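PDB 1TU1: effector EagT6 from Pseudomonas aeruginosa, which plays an essential role in delivering the toxin Tse6 to target cells, acting as a homodimer that takes part in loading Tse6 onto VgrG1a. Local coordinates for residues 28-40 / 118-132. Residues are numbered along the deposited sequence; the frame is centred on the assembly and turned at random. Where two conformers were deposited one is given.
Sequences KLPASGPAREASF and LTTTPADLPHHEPAW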
loop_
_atom_site.group_PDB
_atom_site.type_symbol
_atom_site.label_atom_id
_atom_site.label_comp_id
_atom_site.label_asym_id
_atom_site.label_seq_id
_atom_site.Cartn_x
_atom_site.Cartn_y
_atom_site.Cartn_z
ATOM N N LYS A 28 2.581 -9.844 -6.958
ATOM C CA LYS A 28 2.136 -10.607 -8.108
ATOM C C LYS A 28 2.910 -11.918 -8.133
ATOM O O LYS A 28 4.127 -11.911 -8.114
ATOM C CB LYS A 28 2.368 -9.845 -9.416
ATOM C CG LYS A 28 1.698 -8.469 -9.455
ATOM C CD LYS A 28 0.218 -8.572 -9.194
ATOM C CE LYS A 28 -0.492 -7.251 -9.415
ATOM N NZ LYS A 28 -0.410 -6.830 -10.831
ATOM N N LEU A 29 2.172 -13.015 -8.163
ATOM C CA LEU A 29 2.725 -14.370 -8.209
ATOM C C LEU A 29 2.899 -14.730 -9.689
ATOM O O LEU A 29 1.919 -14.810 -10.393
ATOM C CB LEU A 29 1.780 -15.375 -7.561
ATOM C CG LEU A 29 1.702 -15.370 -6.030
ATOM C CD1 LEU A 29 0.923 -14.128 -5.527
ATOM C CD2 LEU A 29 1.055 -16.664 -5.531
ATOM N N PRO A 30 4.126 -14.969 -10.137
ATOM C CA PRO A 30 4.420 -15.112 -11.575
ATOM C C PRO A 30 3.605 -16.182 -12.282
ATOM O O PRO A 30 3.335 -17.241 -11.707
ATOM C CB PRO A 30 5.912 -15.485 -11.611
ATOM C CG PRO A 30 6.297 -15.855 -10.202
ATOM C CD PRO A 30 5.327 -15.141 -9.301
ATOM N N ALA A 31 3.191 -15.895 -13.514
ATOM C CA ALA A 31 2.645 -16.926 -14.402
ATOM C C ALA A 31 3.641 -18.078 -14.533
ATOM O O ALA A 31 4.842 -17.897 -14.360
ATOM C CB ALA A 31 2.344 -16.358 -15.771
ATOM N N SER A 32 3.122 -19.249 -14.859
ATOM C CA SER A 32 3.941 -20.450 -15.029
ATOM C C SER A 32 3.184 -21.447 -15.892
ATOM O O SER A 32 2.173 -21.996 -15.465
ATOM C CB SER A 32 4.254 -21.069 -13.672
ATOM O OG SER A 32 5.217 -22.100 -13.787
ATOM N N GLY A 33 3.650 -21.653 -17.123
ATOM C CA GLY A 33 2.965 -22.538 -18.052
ATOM C C GLY A 33 1.622 -21.987 -18.513
ATOM O O GLY A 33 1.569 -20.903 -19.095
ATOM N N PRO A 34 0.540 -22.732 -18.282
ATOM C CA PRO A 34 -0.813 -22.263 -18.592
ATOM C C PRO A 34 -1.462 -21.450 -17.449
ATOM O O PRO A 34 -2.495 -20.828 -17.669
ATOM C CB PRO A 34 -1.578 -23.567 -18.799
ATOM C CG PRO A 34 -0.921 -24.524 -17.835
ATOM C CD PRO A 34 0.525 -24.094 -17.720
ATOM N N ALA A 35 -0.882 -21.482 -16.251
ATOM C CA ALA A 35 -1.375 -20.664 -15.141
ATOM C C ALA A 35 -0.974 -19.205 -15.340
ATOM O O ALA A 35 0.180 -18.907 -15.564
ATOM C CB ALA A 35 -0.843 -21.183 -13.808
ATOM N N ARG A 36 -1.944 -18.308 -15.250
ATOM C CA ARG A 36 -1.668 -16.878 -15.330
ATOM C C ARG A 36 -1.173 -16.306 -13.988
ATOM O O ARG A 36 -1.225 -16.958 -12.937
ATOM C CB ARG A 36 -2.905 -16.101 -15.792
ATOM C CG ARG A 36 -3.602 -16.649 -17.037
ATOM C CD ARG A 36 -2.711 -16.809 -18.263
ATOM N NE ARG A 36 -3.496 -17.011 -19.488
ATOM C CZ ARG A 36 -2.978 -17.278 -20.689
ATOM N NH1 ARG A 36 -1.664 -17.363 -20.863
ATOM N NH2 ARG A 36 -3.784 -17.447 -21.730
ATOM N N GLU A 37 -0.653 -15.089 -14.059
ATOM C CA GLU A 37 -0.195 -14.376 -12.884
ATOM C C GLU A 37 -1.366 -14.170 -11.933
ATOM O O GLU A 37 -2.436 -13.810 -12.349
ATOM C CB GLU A 37 0.367 -13.015 -13.297
ATOM C CG GLU A 37 1.108 -12.271 -12.210
ATOM C CD GLU A 37 1.871 -11.071 -12.750
ATOM O OE1 GLU A 37 1.245 -10.021 -12.905
ATOM O OE2 GLU A 37 3.088 -11.176 -12.991
ATOM N N ALA A 38 -1.141 -14.420 -10.658
ATOM C CA ALA A 38 -2.124 -14.118 -9.598
ATOM C C ALA A 38 -1.656 -12.932 -8.760
ATOM O O ALA A 38 -0.525 -12.481 -8.883
ATOM C CB ALA A 38 -2.271 -15.327 -8.703
ATOM N N SER A 39 -2.542 -12.425 -7.910
ATOM C CA SER A 39 -2.169 -11.356 -6.990
ATOM C C SER A 39 -2.446 -11.759 -5.548
ATOM O O SER A 39 -3.422 -12.467 -5.269
ATOM C CB SER A 39 -2.870 -10.058 -7.339
ATOM O OG SER A 39 -4.255 -10.083 -7.106
ATOM N N PHE A 40 -1.590 -11.284 -4.655
ATOM C CA PHE A 40 -1.740 -11.469 -3.208
ATOM C C PHE A 40 -1.619 -10.066 -2.630
ATOM O O PHE A 40 -0.560 -9.434 -2.745
ATOM C CB PHE A 40 -0.654 -12.366 -2.672
ATOM C CG PHE A 40 -0.674 -12.541 -1.178
ATOM C CD1 PHE A 40 -1.723 -13.202 -0.563
ATOM C CD2 PHE A 40 0.345 -11.991 -0.381
ATOM C CE1 PHE A 40 -1.741 -13.386 0.832
ATOM C CE2 PHE A 40 0.337 -12.150 1.024
ATOM C CZ PHE A 40 -0.717 -12.838 1.629
ATOM N N LEU A 118 -5.836 -13.570 -1.916
ATOM C CA LEU A 118 -5.295 -14.186 -3.138
ATOM C C LEU A 118 -6.387 -14.129 -4.201
ATOM O O LEU A 118 -7.509 -14.577 -3.966
ATOM C CB LEU A 118 -4.898 -15.635 -2.883
ATOM C CG LEU A 118 -4.372 -16.426 -4.112
ATOM C CD1 LEU A 118 -2.972 -15.985 -4.459
ATOM C CD2 LEU A 118 -4.384 -17.905 -3.806
ATOM N N THR A 119 -6.061 -13.593 -5.372
ATOM C CA THR A 119 -6.985 -13.533 -6.461
ATOM C C THR A 119 -6.415 -14.279 -7.655
ATOM O O THR A 119 -5.309 -13.996 -8.108
ATOM C CB THR A 119 -7.249 -12.099 -6.851
ATOM O OG1 THR A 119 -7.780 -11.378 -5.740
ATOM C CG2 THR A 119 -8.347 -12.029 -7.917
ATOM N N THR A 120 -7.190 -15.225 -8.159
ATOM C CA THR A 120 -6.791 -16.033 -9.306
ATOM C C THR A 120 -8.067 -16.438 -10.036
ATOM O O THR A 120 -9.123 -15.883 -9.771
ATOM C CB THR A 120 -5.968 -17.227 -8.821
ATOM O OG1 THR A 120 -5.379 -17.903 -9.930
ATOM C CG2 THR A 120 -6.857 -18.292 -8.158
ATOM N N THR A 121 -7.966 -17.351 -10.997
ATOM C CA THR A 121 -9.155 -17.936 -11.627
ATOM C C THR A 121 -9.346 -19.311 -11.019
ATOM O O THR A 121 -8.409 -19.865 -10.474
ATOM C CB THR A 121 -8.960 -18.119 -13.152
ATOM O OG1 THR A 121 -7.797 -18.913 -13.382
ATOM C CG2 THR A 121 -8.663 -16.800 -13.845
ATOM N N PRO A 122 -10.534 -19.892 -11.142
ATOM C CA PRO A 122 -10.735 -21.268 -10.661
ATOM C C PRO A 122 -9.720 -22.252 -11.240
ATOM O O PRO A 122 -9.161 -23.062 -10.498
ATOM C CB PRO A 122 -12.168 -21.583 -11.080
ATOM C CG PRO A 122 -12.823 -20.249 -11.224
ATOM C CD PRO A 122 -11.767 -19.309 -11.700
ATOM N N ALA A 123 -9.425 -22.136 -12.533
ATOM C CA ALA A 123 -8.440 -23.006 -13.183
ATOM C C ALA A 123 -7.037 -22.882 -12.598
ATOM O O ALA A 123 -6.286 -23.857 -12.566
ATOM C CB ALA A 123 -8.407 -22.744 -14.706
ATOM N N ASP A 124 -6.666 -21.686 -12.150
ATOM C CA ASP A 124 -5.299 -21.452 -11.670
ATOM C C ASP A 124 -5.125 -21.603 -10.158
ATOM O O ASP A 124 -4.002 -21.588 -9.673
ATOM C CB ASP A 124 -4.809 -20.058 -12.104
ATOM C CG ASP A 124 -4.602 -19.956 -13.609
ATOM O OD1 ASP A 124 -4.603 -21.014 -14.291
ATOM O OD2 ASP A 124 -4.437 -18.862 -14.188
ATOM N N LEU A 125 -6.216 -21.725 -9.408
ATOM C CA LEU A 125 -6.089 -21.814 -7.954
ATOM C C LEU A 125 -5.136 -22.934 -7.511
ATOM O O LEU A 125 -4.240 -22.695 -6.696
ATOM C CB LEU A 125 -7.449 -21.921 -7.265
ATOM C CG LEU A 125 -7.366 -22.107 -5.744
ATOM C CD1 LEU A 125 -6.606 -20.946 -5.079
ATOM C CD2 LEU A 125 -8.737 -22.260 -5.121
ATOM N N PRO A 126 -5.286 -24.150 -8.040
ATOM C CA PRO A 126 -4.417 -25.257 -7.603
ATOM C C PRO A 126 -2.941 -25.003 -7.837
ATOM O O PRO A 126 -2.110 -25.507 -7.092
ATOM C CB PRO A 126 -4.905 -26.449 -8.452
ATOM C CG PRO A 126 -6.284 -26.099 -8.804
ATOM C CD PRO A 126 -6.278 -24.603 -9.032
ATOM N N HIS A 127 -2.604 -24.244 -8.871
ATOM C CA HIS A 127 -1.206 -23.960 -9.149
ATOM C C HIS A 127 -0.607 -22.982 -8.128
ATOM O O HIS A 127 0.533 -23.132 -7.695
ATOM C CB HIS A 127 -1.049 -23.388 -10.558
ATOM C CG HIS A 127 0.344 -22.957 -10.848
ATOM N ND1 HIS A 127 0.825 -21.719 -10.484
ATOM C CD2 HIS A 127 1.386 -23.621 -11.394
ATOM C CE1 HIS A 127 2.099 -21.629 -10.818
ATOM N NE2 HIS A 127 2.465 -22.772 -11.370
ATOM N N HIS A 128 -1.375 -21.968 -7.756
ATOM C CA HIS A 128 -0.864 -20.911 -6.871
ATOM C C HIS A 128 -0.964 -21.244 -5.363
ATOM O O HIS A 128 -0.257 -20.659 -4.539
ATOM C CB HIS A 128 -1.587 -19.602 -7.185
ATOM C CG HIS A 128 -1.166 -19.000 -8.487
ATOM N ND1 HIS A 128 0.137 -18.642 -8.749
ATOM C CD2 HIS A 128 -1.869 -18.722 -9.607
ATOM C CE1 HIS A 128 0.215 -18.155 -9.975
ATOM N NE2 HIS A 128 -0.989 -18.176 -10.512
ATOM N N GLU A 129 -1.818 -22.200 -5.035
ATOM C CA GLU A 129 -2.166 -22.520 -3.648
ATOM C C GLU A 129 -0.972 -22.833 -2.768
ATOM O O GLU A 129 -0.881 -22.304 -1.671
ATOM C CB GLU A 129 -3.185 -23.651 -3.619
ATOM C CG GLU A 129 -3.894 -23.851 -2.293
ATOM C CD GLU A 129 -5.125 -24.730 -2.425
ATOM O OE1 GLU A 129 -5.755 -24.726 -3.511
ATOM O OE2 GLU A 129 -5.463 -25.429 -1.436
ATOM N N PRO A 130 -0.038 -23.669 -3.208
ATOM C CA PRO A 130 1.123 -23.990 -2.376
ATOM C C PRO A 130 1.920 -22.772 -1.892
ATOM O O PRO A 130 2.266 -22.695 -0.701
ATOM C CB PRO A 130 1.974 -24.869 -3.301
ATOM C CG PRO A 130 0.980 -25.488 -4.214
ATOM C CD PRO A 130 -0.009 -24.417 -4.478
ATOM N N ALA A 131 2.234 -21.848 -2.801
ATOM C CA ALA A 131 3.017 -20.670 -2.449
ATOM C C ALA A 131 2.197 -19.733 -1.544
ATOM O O ALA A 131 2.720 -19.212 -0.591
ATOM C CB ALA A 131 3.460 -19.927 -3.698
ATOM N N TRP A 132 0.929 -19.533 -1.875
ATOM C CA TRP A 132 0.026 -18.752 -1.031
ATOM C C TRP A 132 -0.012 -19.306 0.414
ATOM O O TRP A 132 0.231 -18.576 1.384
ATOM C CB TRP A 132 -1.359 -18.760 -1.625
ATOM C CG TRP A 132 -2.372 -18.175 -0.725
ATOM C CD1 TRP A 132 -2.534 -16.856 -0.416
ATOM C CD2 TRP A 132 -3.358 -18.891 0.021
ATOM N NE1 TRP A 132 -3.583 -16.708 0.458
ATOM C CE2 TRP A 132 -4.111 -17.941 0.742
ATOM C CE3 TRP A 132 -3.693 -20.253 0.147
ATOM C CZ2 TRP A 132 -5.171 -18.301 1.588
ATOM C CZ3 TRP A 132 -4.758 -20.611 0.990
ATOM C CH2 TRP A 132 -5.474 -19.639 1.703
HETATM O O HOH W 1 -5.614 -10.180 -4.731
#
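Ser39 and Thr119 form an antiparallel hydrogen-bonded pair that joins two neighbouring inner strands of the DcrB-family sheet, 38-45 and 113-120; the N-to-C directions of 38-40 and 118-120 differ by 169°. Ser39 N donates to Thr119 O over 3.2 Å, and Thr119 N returns a bond to Ser39 O at 2.9 Å. On the face carrying both side chains, one water lies 2.7 Å from Ser39 OG and also bonds Thr119 OG1, linking hydroxyls too far apart to bond directly.

Past Ala38 and Thr120 the chains separate, and Asp124 and the helix 125-137 that follows it take over the contact with the hairpin loop 30-37, which is closed at its tip by a type II' turn from Ser32 to Ala35. Two polar bonds hold the consecutive peptides on either side of Arg36. Its backbone N donates to Asp124 OD2 at 2.8 Å, but from well above the carboxylate plane, 56° out of it; Asp124 N in turn donates to Thr121 OG1, an ST motif. His128 NE2 donates to Arg36 O at 2.7 Å, in the imidazole plane and almost in line with the carbonyl bond. A carbonyl oxygen can only accept, so His128 NE2 must carry a proton.

The imidazole of His128 is held on both faces as well: Ala38 CB makes a CH-pi contact 3.6 Å from the ring centroid, while His127 ND1 lies above the opposite face. With CG anti to the backbone N (chi1 175°), His127 reaches the turn, where Ala35 CB sits over one ring face and Ser32 CB comes obliquely to within 3.4 Å of His127 NE2. Farther along the helix, the edge of the Trp132 indole meets Phe40, with Trp132 CD1 3.7 Å from Phe40 CD1.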